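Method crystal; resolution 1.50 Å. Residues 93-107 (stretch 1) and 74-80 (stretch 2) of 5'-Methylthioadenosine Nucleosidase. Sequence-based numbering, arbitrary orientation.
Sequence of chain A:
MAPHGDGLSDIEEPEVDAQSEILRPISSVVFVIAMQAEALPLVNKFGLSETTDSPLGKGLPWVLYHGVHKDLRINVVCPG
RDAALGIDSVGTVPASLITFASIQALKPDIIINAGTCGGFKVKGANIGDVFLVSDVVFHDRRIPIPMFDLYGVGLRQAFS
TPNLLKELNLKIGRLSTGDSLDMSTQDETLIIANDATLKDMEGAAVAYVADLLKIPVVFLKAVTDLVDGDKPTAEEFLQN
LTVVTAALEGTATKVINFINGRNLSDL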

ATOM      1  N   VAL A  93      -1.531  -2.722  -0.614  1.00 15.11           N
ATOM      2  CA  VAL A  93      -1.941  -1.875   0.496  1.00 15.36           C
ATOM      3  C   VAL A  93      -2.276  -2.661   1.766  1.00 16.61           C
ATOM      4  O   VAL A  93      -1.715  -2.384   2.824  1.00 17.10           O
ATOM      5  CB  VAL A  93      -3.094  -0.937   0.075  1.00 16.22           C
ATOM      6  CG1 VAL A  93      -3.752  -0.315   1.292  1.00 16.68           C
ATOM      7  CG2 VAL A  93      -2.525   0.169  -0.814  1.00 17.13           C
ATOM      8  N   PRO A  94      -3.174  -3.660   1.688  1.00 15.93           N
ATOM      9  CA  PRO A  94      -3.469  -4.401   2.924  1.00 17.45           C
ATOM     10  C   PRO A  94      -2.253  -5.151   3.478  1.00 15.77           C
ATOM     11  O   PRO A  94      -2.072  -5.255   4.697  1.00 16.91           O
ATOM     12  CB  PRO A  94      -4.583  -5.351   2.500  1.00 17.08           C
ATOM     13  CG  PRO A  94      -5.285  -4.590   1.430  1.00 18.10           C
ATOM     14  CD  PRO A  94      -4.138  -4.002   0.629  1.00 17.97           C
ATOM     15  N   ALA A  95      -1.420  -5.679   2.584  1.00 16.76           N
ATOM     16  CA  ALA A  95      -0.225  -6.403   3.009  1.00 15.27           C
ATOM     17  C   ALA A  95       0.714  -5.470   3.759  1.00 16.77           C
ATOM     18  O   ALA A  95       1.293  -5.847   4.769  1.00 17.22           O
ATOM     19  CB  ALA A  95       0.487  -6.995   1.801  1.00 16.25           C
ATOM     20  N   SER A  96       0.862  -4.247   3.263  1.00 16.47           N
ATOM     21  CA  SER A  96       1.751  -3.300   3.916  1.00 17.58           C
ATOM     22  C   SER A  96       1.212  -2.929   5.290  1.00 17.23           C
ATOM     23  O   SER A  96       1.978  -2.805   6.244  1.00 17.04           O
ATOM     24  CB  SER A  96       1.934  -2.040   3.051  1.00 18.49           C
ATOM     25  OG  SER A  96       0.804  -1.185   3.085  1.00 22.72           O
ATOM     26  N   LEU A  97      -0.107  -2.774   5.393  1.00 16.12           N
ATOM     27  CA  LEU A  97      -0.730  -2.407   6.664  1.00 17.51           C
ATOM     28  C   LEU A  97      -0.592  -3.489   7.730  1.00 17.49           C
ATOM     29  O   LEU A  97      -0.215  -3.196   8.867  1.00 17.66           O
ATOM     30  CB  LEU A  97      -2.209  -2.076   6.460  1.00 17.44           C
ATOM     31  CG  LEU A  97      -2.514  -0.845   5.608  1.00 18.84           C
ATOM     32  CD1 LEU A  97      -3.989  -0.817   5.264  1.00 19.95           C
ATOM     33  CD2 LEU A  97      -2.108   0.411   6.362  1.00 20.74           C
ATOM     34  N   ILE A  98      -0.883  -4.740   7.382  1.00 18.55           N
ATOM     35  CA  ILE A  98      -0.768  -5.796   8.382  1.00 19.34           C
ATOM     36  C   ILE A  98       0.685  -6.075   8.746  1.00 19.56           C
ATOM     37  O   ILE A  98       0.982  -6.479   9.867  1.00 18.88           O
ATOM     38  CB  ILE A  98      -1.469  -7.106   7.938  1.00 21.23           C
ATOM     39  CG1 ILE A  98      -0.766  -7.725   6.730  1.00 19.29           C
ATOM     40  CG2 ILE A  98      -2.925  -6.814   7.620  1.00 23.59           C
ATOM     41  CD1 ILE A  98      -1.373  -9.049   6.297  1.00 27.10           C
ATOM     42  N   THR A  99       1.600  -5.850   7.808  1.00 17.01           N
ATOM     43  CA  THR A  99       3.013  -6.055   8.098  1.00 17.12           C
ATOM     44  C   THR A  99       3.448  -4.983   9.102  1.00 18.21           C
ATOM     45  O   THR A  99       4.123  -5.279  10.091  1.00 18.55           O
ATOM     46  CB  THR A  99       3.880  -5.938   6.826  1.00 17.72           C
ATOM     47  OG1 THR A  99       3.489  -6.945   5.889  1.00 17.98           O
ATOM     48  CG2 THR A  99       5.350  -6.120   7.167  1.00 17.71           C
ATOM     49  N   PHE A 100       3.038  -3.742   8.848  1.00 17.35           N
ATOM     50  CA  PHE A 100       3.378  -2.629   9.722  1.00 17.97           C
ATOM     51  C   PHE A 100       2.802  -2.835  11.122  1.00 18.40           C
ATOM     52  O   PHE A 100       3.523  -2.750  12.115  1.00 20.17           O
ATOM     53  CB  PHE A 100       2.835  -1.321   9.140  1.00 18.24           C
ATOM     54  CG  PHE A 100       3.065  -0.124  10.018  1.00 18.24           C
ATOM     55  CD1 PHE A 100       4.326   0.456  10.112  1.00 20.57           C
ATOM     56  CD2 PHE A 100       2.024   0.411  10.768  1.00 21.49           C
ATOM     57  CE1 PHE A 100       4.545   1.555  10.947  1.00 21.05           C
ATOM     58  CE2 PHE A 100       2.233   1.507  11.603  1.00 23.50           C
ATOM     59  CZ  PHE A 100       3.494   2.077  11.691  1.00 21.10           C
ATOM     60  N   ALA A 101       1.504  -3.114  11.198  1.00 20.01           N
ATOM     61  CA  ALA A 101       0.850  -3.306  12.491  1.00 19.74           C
ATOM     62  C   ALA A 101       1.392  -4.517  13.252  1.00 20.88           C
ATOM     63  O   ALA A 101       1.573  -4.459  14.472  1.00 22.44           O
ATOM     64  CB  ALA A 101      -0.660  -3.432  12.296  1.00 20.14           C
ATOM     65  N   SER A 102       1.654  -5.604  12.533  1.00 20.49           N
ATOM     66  CA  SER A 102       2.180  -6.825  13.142  1.00 21.19           C
ATOM     67  C   SER A 102       3.569  -6.608  13.727  1.00 22.24           C
ATOM     68  O   SER A 102       3.887  -7.131  14.801  1.00 23.14           O
ATOM     69  CB  SER A 102       2.227  -7.952  12.106  1.00 24.15           C
ATOM     70  OG  SER A 102       0.923  -8.251  11.647  1.00 28.78           O
ATOM     71  N   ILE A 103       4.401  -5.846  13.024  1.00 20.76           N
ATOM     72  CA  ILE A 103       5.751  -5.571  13.504  1.00 21.91           C
ATOM     73  C   ILE A 103       5.708  -4.750  14.788  1.00 21.38           C
ATOM     74  O   ILE A 103       6.398  -5.066  15.758  1.00 23.67           O
ATOM     75  CB  ILE A 103       6.579  -4.795  12.458  1.00 21.28           C
ATOM     76  CG1 ILE A 103       6.901  -5.708  11.273  1.00 20.29           C
ATOM     77  CG2 ILE A 103       7.873  -4.267  13.092  1.00 21.98           C
ATOM     78  CD1 ILE A 103       7.598  -5.002  10.125  1.00 21.91           C
ATOM     79  N   GLN A 104       4.895  -3.700  14.796  1.00 21.63           N
ATOM     80  CA  GLN A 104       4.801  -2.835  15.972  1.00 22.77           C
ATOM     81  C   GLN A 104       4.163  -3.500  17.187  1.00 24.86           C
ATOM     82  O   GLN A 104       4.540  -3.213  18.326  1.00 25.88           O
ATOM     83  CB  GLN A 104       4.051  -1.546  15.621  1.00 22.99           C
ATOM     84  CG  GLN A 104       4.871  -0.618  14.737  1.00 24.33           C
ATOM     85  CD  GLN A 104       4.333   0.796  14.686  1.00 26.07           C
ATOM     86  OE1 GLN A 104       5.081   1.745  14.430  1.00 30.18           O
ATOM     87  NE2 GLN A 104       3.036   0.949  14.919  1.00 27.06           N
ATOM     88  N   ALA A 105       3.214  -4.396  16.955  1.00 24.85           N
ATOM     89  CA  ALA A 105       2.543  -5.071  18.059  1.00 24.60           C
ATOM     90  C   ALA A 105       3.217  -6.366  18.502  1.00 25.88           C
ATOM     91  O   ALA A 105       3.337  -6.628  19.702  1.00 27.36           O
ATOM     92  CB  ALA A 105       1.097  -5.348  17.692  1.00 25.27           C
ATOM     93  N   LEU A 106       3.670  -7.165  17.540  1.00 24.28           N
ATOM     94  CA  LEU A 106       4.284  -8.456  17.838  1.00 25.17           C
ATOM     95  C   LEU A 106       5.809  -8.475  17.956  1.00 24.65           C
ATOM     96  O   LEU A 106       6.376  -9.427  18.491  1.00 26.94           O
ATOM     97  CB  LEU A 106       3.827  -9.480  16.790  1.00 26.26           C
ATOM     98  CG  LEU A 106       2.312  -9.513  16.552  1.00 27.74           C
ATOM     99  CD1 LEU A 106       1.972 -10.588  15.531  1.00 28.45           C
ATOM    100  CD2 LEU A 106       1.580  -9.771  17.866  1.00 29.19           C
ATOM    101  N   LYS A 107       6.468  -7.435  17.454  1.00 25.92           N
ATOM    102  CA  LYS A 107       7.924  -7.320  17.516  1.00 26.02           C
ATOM    103  C   LYS A 107       8.644  -8.631  17.189  1.00 25.96           C
ATOM    104  O   LYS A 107       9.416  -9.159  17.993  1.00 27.54           O
ATOM    105  CB  LYS A 107       8.331  -6.822  18.906  1.00 27.91           C
ATOM    106  CG  LYS A 107       7.530  -5.602  19.346  1.00 30.30           C
ATOM    107  CD  LYS A 107       7.901  -5.141  20.740  1.00 33.68           C
ATOM    108  CE  LYS A 107       6.886  -4.133  21.264  1.00 35.85           C
ATOM    109  NZ  LYS A 107       5.544  -4.758  21.457  1.00 39.06           N
TER
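Stretch 2, residues 74-80: INVVCPG

Two prolines face each other where the segments come closest, P94 CB to P79 CB at 4.0 Å; their CA atoms are 6.1 Å apart, against 8.2 Å between the CA atoms of L106 and N75. Both CB atoms belong to compact, apolar rings, so the contact is apolar. Residues 74-78 of stretch 2 continue a strand that begins earlier in the chain, and the backbone leaves β geometry at P79. The strand runs roughly antiparallel to helix 93-106, with 147° between their N-to-C directions and axes 8.9 Å apart at closest approach.

The helix presents P94, I98, S102 and L106, spaced four residues apart and so aligned along one face. Strand alternation turns N75 and V77 toward that face, while V76 and C78 point away. I98 is long enough to reach further, placing CD1 3.6 Å from P79 CD and 4.3 Å from V77 CG2. S102 is small, and V77 CG1 lies 3.4 Å from its OG; the hydroxyl is satisfied within the helix by donating from OG to I98 O at 2.5 Å. L106 CD1 then covers N75 CB at 3.8 Å and V77 CG1 at 4.3 Å. No hydrogen bond joins the segments directly, but at this partly exposed end asparagine can offer a polar tip: a water donates to L106 O at 3.1 Å and, weakly, to N75 OD1 at 3.3 Å.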

ATOM      1  N   ILE A  74       5.001 -18.598  17.203  1.00 30.03           N
ATOM      2  CA  ILE A  74       4.590 -18.446  15.815  1.00 29.63           C
ATOM      3  C   ILE A  74       3.316 -17.633  15.683  1.00 29.39           C
ATOM      4  O   ILE A  74       2.293 -17.954  16.284  1.00 29.80           O
ATOM      5  CB  ILE A  74       4.359 -19.813  15.143  1.00 30.37           C
ATOM      6  CG1 ILE A  74       5.620 -20.669  15.258  1.00 31.56           C
ATOM      7  CG2 ILE A  74       3.982 -19.615  13.677  1.00 31.27           C
ATOM      8  CD1 ILE A  74       5.468 -22.055  14.680  1.00 32.64           C
ATOM      9  N   ASN A  75       3.391 -16.571  14.890  1.00 28.61           N
ATOM     10  CA  ASN A  75       2.241 -15.720  14.647  1.00 28.71           C
ATOM     11  C   ASN A  75       1.979 -15.729  13.147  1.00 27.66           C
ATOM     12  O   ASN A  75       2.911 -15.673  12.348  1.00 29.75           O
ATOM     13  CB  ASN A  75       2.522 -14.288  15.120  1.00 29.55           C
ATOM     14  CG  ASN A  75       2.624 -14.181  16.631  1.00 31.75           C
ATOM     15  OD1 ASN A  75       3.610 -13.670  17.166  1.00 35.06           O
ATOM     16  ND2 ASN A  75       1.600 -14.658  17.327  1.00 33.36           N
ATOM     17  N   VAL A  76       0.714 -15.844  12.768  1.00 26.74           N
ATOM     18  CA  VAL A  76       0.339 -15.831  11.357  1.00 25.54           C
ATOM     19  C   VAL A  76      -0.719 -14.748  11.208  1.00 25.62           C
ATOM     20  O   VAL A  76      -1.749 -14.786  11.879  1.00 24.90           O
ATOM     21  CB  VAL A  76      -0.256 -17.182  10.904  1.00 26.99           C
ATOM     22  CG1 VAL A  76      -0.687 -17.096   9.444  1.00 27.18           C
ATOM     23  CG2 VAL A  76       0.774 -18.285  11.078  1.00 27.01           C
ATOM     24  N   VAL A  77      -0.467 -13.778  10.337  1.00 22.36           N
ATOM     25  CA  VAL A  77      -1.415 -12.692  10.141  1.00 22.67           C
ATOM     26  C   VAL A  77      -1.914 -12.621   8.706  1.00 22.11           C
ATOM     27  O   VAL A  77      -1.141 -12.760   7.757  1.00 20.89           O
ATOM     28  CB  VAL A  77      -0.793 -11.340  10.542  1.00 22.51           C
ATOM     29  CG1 VAL A  77      -0.362 -11.394  11.996  1.00 25.60           C
ATOM     30  CG2 VAL A  77       0.397 -11.019   9.651  1.00 24.54           C
ATOM     31  N   CYS A  78      -3.221 -12.415   8.566  1.00 21.47           N
ATOM     32  CA  CYS A  78      -3.874 -12.327   7.266  1.00 21.07           C
ATOM     33  C   CYS A  78      -4.751 -11.086   7.239  1.00 22.08           C
ATOM     34  O   CYS A  78      -5.354 -10.730   8.254  1.00 21.31           O
ATOM     35  CB  CYS A  78      -4.757 -13.553   7.031  1.00 21.72           C
ATOM     36  SG  CYS A  78      -3.914 -15.133   7.189  1.00 25.76           S
ATOM     37  N   PRO A  79      -4.847 -10.418   6.077  1.00 20.64           N
ATOM     38  CA  PRO A  79      -5.664  -9.209   5.934  1.00 23.80           C
ATOM     39  C   PRO A  79      -7.152  -9.479   6.158  1.00 25.03           C
ATOM     40  O   PRO A  79      -7.922  -8.563   6.448  1.00 26.14           O
ATOM     41  CB  PRO A  79      -5.348  -8.744   4.513  1.00 24.81           C
ATOM     42  CG  PRO A  79      -5.044 -10.021   3.798  1.00 25.34           C
ATOM     43  CD  PRO A  79      -4.185 -10.755   4.803  1.00 22.37           C
ATOM     44  N   GLY A  80      -7.547 -10.740   6.013  1.00 24.55           N
ATOM     45  CA  GLY A  80      -8.933 -11.117   6.231  1.00 25.53           C
ATOM     46  C   GLY A  80      -9.905 -10.786   5.119  1.00 26.17           C
ATOM     47  O   GLY A  80      -9.518 -10.371   4.025  1.00 25.68           O
TER
HETATM   48  O   HOH W   1       6.450 -11.973  16.681  1.00 36.63           O